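Local atomic coordinates of VP5 (Halorubrum pleomorphic virus 2, PDB entry 6QGI), a protein that probably drives fusion of the viral envelope with the membrane of its haloarchaeal host, as the envelope protein of a pleomorphic virus. Residues 165-170 with 179-184. Sequence-based numbering, arbitrary orientation.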
ATOM      1  N   ASP A 165     -26.255  -6.812 -12.331  1.00 37.10           N
ATOM      2  CA  ASP A 165     -26.201  -6.948 -10.881  1.00 36.26           C
ATOM      3  C   ASP A 165     -25.058  -6.110 -10.256  1.00 39.22           C
ATOM      4  O   ASP A 165     -24.786  -6.236  -9.058  1.00 38.16           O
ATOM      5  CB  ASP A 165     -26.123  -8.426 -10.484  1.00 38.07           C
ATOM      6  CG  ASP A 165     -27.400  -9.177 -10.808  1.00 50.28           C
ATOM      7  OD1 ASP A 165     -28.405  -8.979 -10.090  1.00 51.84           O
ATOM      8  OD2 ASP A 165     -27.399  -9.950 -11.790  1.00 57.09           O
ATOM      9  N   ALA A 166     -24.442  -5.212 -11.053  1.00 35.55           N
ATOM     10  CA  ALA A 166     -23.425  -4.269 -10.585  1.00 33.88           C
ATOM     11  C   ALA A 166     -24.128  -2.993 -10.125  1.00 39.19           C
ATOM     12  O   ALA A 166     -25.095  -2.566 -10.760  1.00 39.93           O
ATOM     13  CB  ALA A 166     -22.423  -3.968 -11.689  1.00 33.96           C
ATOM     14  N   THR A 167     -23.682  -2.406  -9.003  1.00 36.06           N
ATOM     15  CA  THR A 167     -24.293  -1.196  -8.427  1.00 36.12           C
ATOM     16  C   THR A 167     -23.845   0.050  -9.202  1.00 38.63           C
ATOM     17  O   THR A 167     -22.791   0.039  -9.829  1.00 36.97           O
ATOM     18  CB  THR A 167     -23.945  -1.088  -6.924  1.00 44.29           C
ATOM     19  OG1 THR A 167     -24.028  -2.380  -6.321  1.00 43.44           O
ATOM     20  CG2 THR A 167     -24.859  -0.127  -6.165  1.00 44.66           C
ATOM     21  N   SER A 168     -24.665   1.108  -9.182  1.00 35.82           N
ATOM     22  CA  SER A 168     -24.337   2.373  -9.833  1.00 35.08           C
ATOM     23  C   SER A 168     -24.051   3.407  -8.753  1.00 36.92           C
ATOM     24  O   SER A 168     -24.900   3.659  -7.894  1.00 37.68           O
ATOM     25  CB  SER A 168     -25.464   2.821 -10.757  1.00 40.13           C
ATOM     26  OG  SER A 168     -25.023   3.869 -11.604  1.00 50.09           O
ATOM     27  N   PHE A 169     -22.829   3.953  -8.755  1.00 30.57           N
ATOM     28  CA  PHE A 169     -22.388   4.932  -7.765  1.00 28.65           C
ATOM     29  C   PHE A 169     -22.253   6.314  -8.383  1.00 31.44           C
ATOM     30  O   PHE A 169     -21.634   6.466  -9.435  1.00 30.61           O
ATOM     31  CB  PHE A 169     -21.055   4.496  -7.129  1.00 28.65           C
ATOM     32  CG  PHE A 169     -20.489   5.472  -6.120  1.00 29.05           C
ATOM     33  CD1 PHE A 169     -20.984   5.523  -4.822  1.00 31.55           C
ATOM     34  CD2 PHE A 169     -19.453   6.334  -6.463  1.00 29.81           C
ATOM     35  CE1 PHE A 169     -20.463   6.425  -3.894  1.00 31.71           C
ATOM     36  CE2 PHE A 169     -18.922   7.221  -5.526  1.00 31.61           C
ATOM     37  CZ  PHE A 169     -19.428   7.258  -4.248  1.00 29.79           C
ATOM     38  N   THR A 170     -22.806   7.323  -7.705  1.00 27.97           N
ATOM     39  CA  THR A 170     -22.728   8.706  -8.159  1.00 27.54           C
ATOM     40  C   THR A 170     -21.467   9.333  -7.551  1.00 29.54           C
ATOM     41  O   THR A 170     -21.339   9.405  -6.326  1.00 28.11           O
ATOM     42  CB  THR A 170     -24.014   9.477  -7.817  1.00 34.93           C
ATOM     43  OG1 THR A 170     -25.155   8.689  -8.173  1.00 32.69           O
ATOM     44  CG2 THR A 170     -24.079  10.838  -8.514  1.00 33.89           C
ATOM     45  N   VAL A 179     -20.091  -0.157 -10.322  1.00 25.00           N
ATOM     46  CA  VAL A 179     -19.167  -0.842  -9.418  1.00 23.56           C
ATOM     47  C   VAL A 179     -19.555  -2.315  -9.335  1.00 26.36           C
ATOM     48  O   VAL A 179     -20.729  -2.645  -9.122  1.00 25.85           O
ATOM     49  CB  VAL A 179     -19.056  -0.183  -8.012  1.00 27.40           C
ATOM     50  CG1 VAL A 179     -18.133  -0.986  -7.086  1.00 26.45           C
ATOM     51  CG2 VAL A 179     -18.564   1.256  -8.123  1.00 26.93           C
ATOM     52  N   GLY A 180     -18.547  -3.172  -9.518  1.00 22.10           N
ATOM     53  CA  GLY A 180     -18.672  -4.621  -9.481  1.00 21.96           C
ATOM     54  C   GLY A 180     -19.138  -5.131  -8.136  1.00 25.37           C
ATOM     55  O   GLY A 180     -18.808  -4.537  -7.104  1.00 24.06           O
ATOM     56  N   THR A 181     -19.941  -6.219  -8.137  1.00 22.04           N
ATOM     57  CA  THR A 181     -20.450  -6.784  -6.887  1.00 21.32           C
ATOM     58  C   THR A 181     -20.072  -8.243  -6.708  1.00 25.05           C
ATOM     59  O   THR A 181     -20.038  -9.009  -7.674  1.00 25.03           O
ATOM     60  CB  THR A 181     -21.978  -6.646  -6.750  1.00 24.94           C
ATOM     61  OG1 THR A 181     -22.638  -7.404  -7.767  1.00 23.24           O
ATOM     62  CG2 THR A 181     -22.448  -5.209  -6.729  1.00 21.15           C
ATOM     63  N   VAL A 182     -19.815  -8.616  -5.449  1.00 21.17           N
ATOM     64  CA  VAL A 182     -19.558  -9.986  -5.019  1.00 21.04           C
ATOM     65  C   VAL A 182     -20.925 -10.504  -4.555  1.00 27.35           C
ATOM     66  O   VAL A 182     -21.497  -9.973  -3.604  1.00 26.93           O
ATOM     67  CB  VAL A 182     -18.443 -10.093  -3.943  1.00 23.26           C
ATOM     68  CG1 VAL A 182     -18.184 -11.546  -3.565  1.00 23.27           C
ATOM     69  CG2 VAL A 182     -17.156  -9.427  -4.418  1.00 21.88           C
ATOM     70  N   GLU A 183     -21.477 -11.475  -5.289  1.00 26.11           N
ATOM     71  CA  GLU A 183     -22.805 -12.050  -5.071  1.00 27.26           C
ATOM     72  C   GLU A 183     -22.762 -13.370  -4.307  1.00 31.07           C
ATOM     73  O   GLU A 183     -21.964 -14.249  -4.633  1.00 30.43           O
ATOM     74  CB  GLU A 183     -23.481 -12.265  -6.436  1.00 29.70           C
ATOM     75  CG  GLU A 183     -24.937 -12.697  -6.407  1.00 39.12           C
ATOM     76  CD  GLU A 183     -25.596 -12.831  -7.769  1.00 59.33           C
ATOM     77  OE1 GLU A 183     -26.610 -13.559  -7.858  1.00 56.95           O
ATOM     78  OE2 GLU A 183     -25.113 -12.206  -8.743  1.00 49.03           O
ATOM     79  N   VAL A 184     -23.658 -13.509  -3.313  1.00 28.12           N
ATOM     80  CA  VAL A 184     -23.864 -14.725  -2.523  1.00 27.99           C
ATOM     81  C   VAL A 184     -25.280 -15.186  -2.828  1.00 34.69           C
ATOM     82  O   VAL A 184     -26.229 -14.538  -2.385  1.00 34.85           O
ATOM     83  CB  VAL A 184     -23.624 -14.541  -0.996  1.00 30.62           C
ATOM     84  CG1 VAL A 184     -23.841 -15.853  -0.239  1.00 30.81           C
ATOM     85  CG2 VAL A 184     -22.236 -13.988  -0.712  1.00 28.66           C
TER
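Two bonds grip the hydroxyl of Thr181: its OG1 donates to Asp165 O at 2.8 Å, and Asn159 ND2 donates to it. A chi1 of 64° tucks OG1 between backbone N and carbonyl carbon and turns CG2 anti to that carbon, so the branches reach different neighbours. OG1 comes from above the Asp165 carbonyl plane, not along a lone pair. Threonine suits the place: one beta-branched residue offers that carbonyl a hydroxyl and Thr167 a methyl. CG2 meets Thr167 OG1 at 3.3 Å, the side chains roughly perpendicular, while Thr167 OG1 bonds to Asp194. Thr167 and Val179 form an antiparallel hydrogen-bonded pair held unevenly. The N-H of Val179 points almost straight (173°) at Thr167 O, in the carbonyl plane, whereas the return bond from Thr167 N to Val179 O is weak, bent to 127°. Ala166, with a single methyl, fits 3.3 Å from Val179 O. Asp165 OD2 and Glu183 OE2 stand 4.4 Å apart; Asn159 also bonds to OE2, which would ease the likely repulsion. In this beta hairpin, apolar Phe169 and Val179 touch through CB and CG2 and pack on Leu114 of helix 91-133, while strands 155-159 and 189-193 pair with residues 181-184.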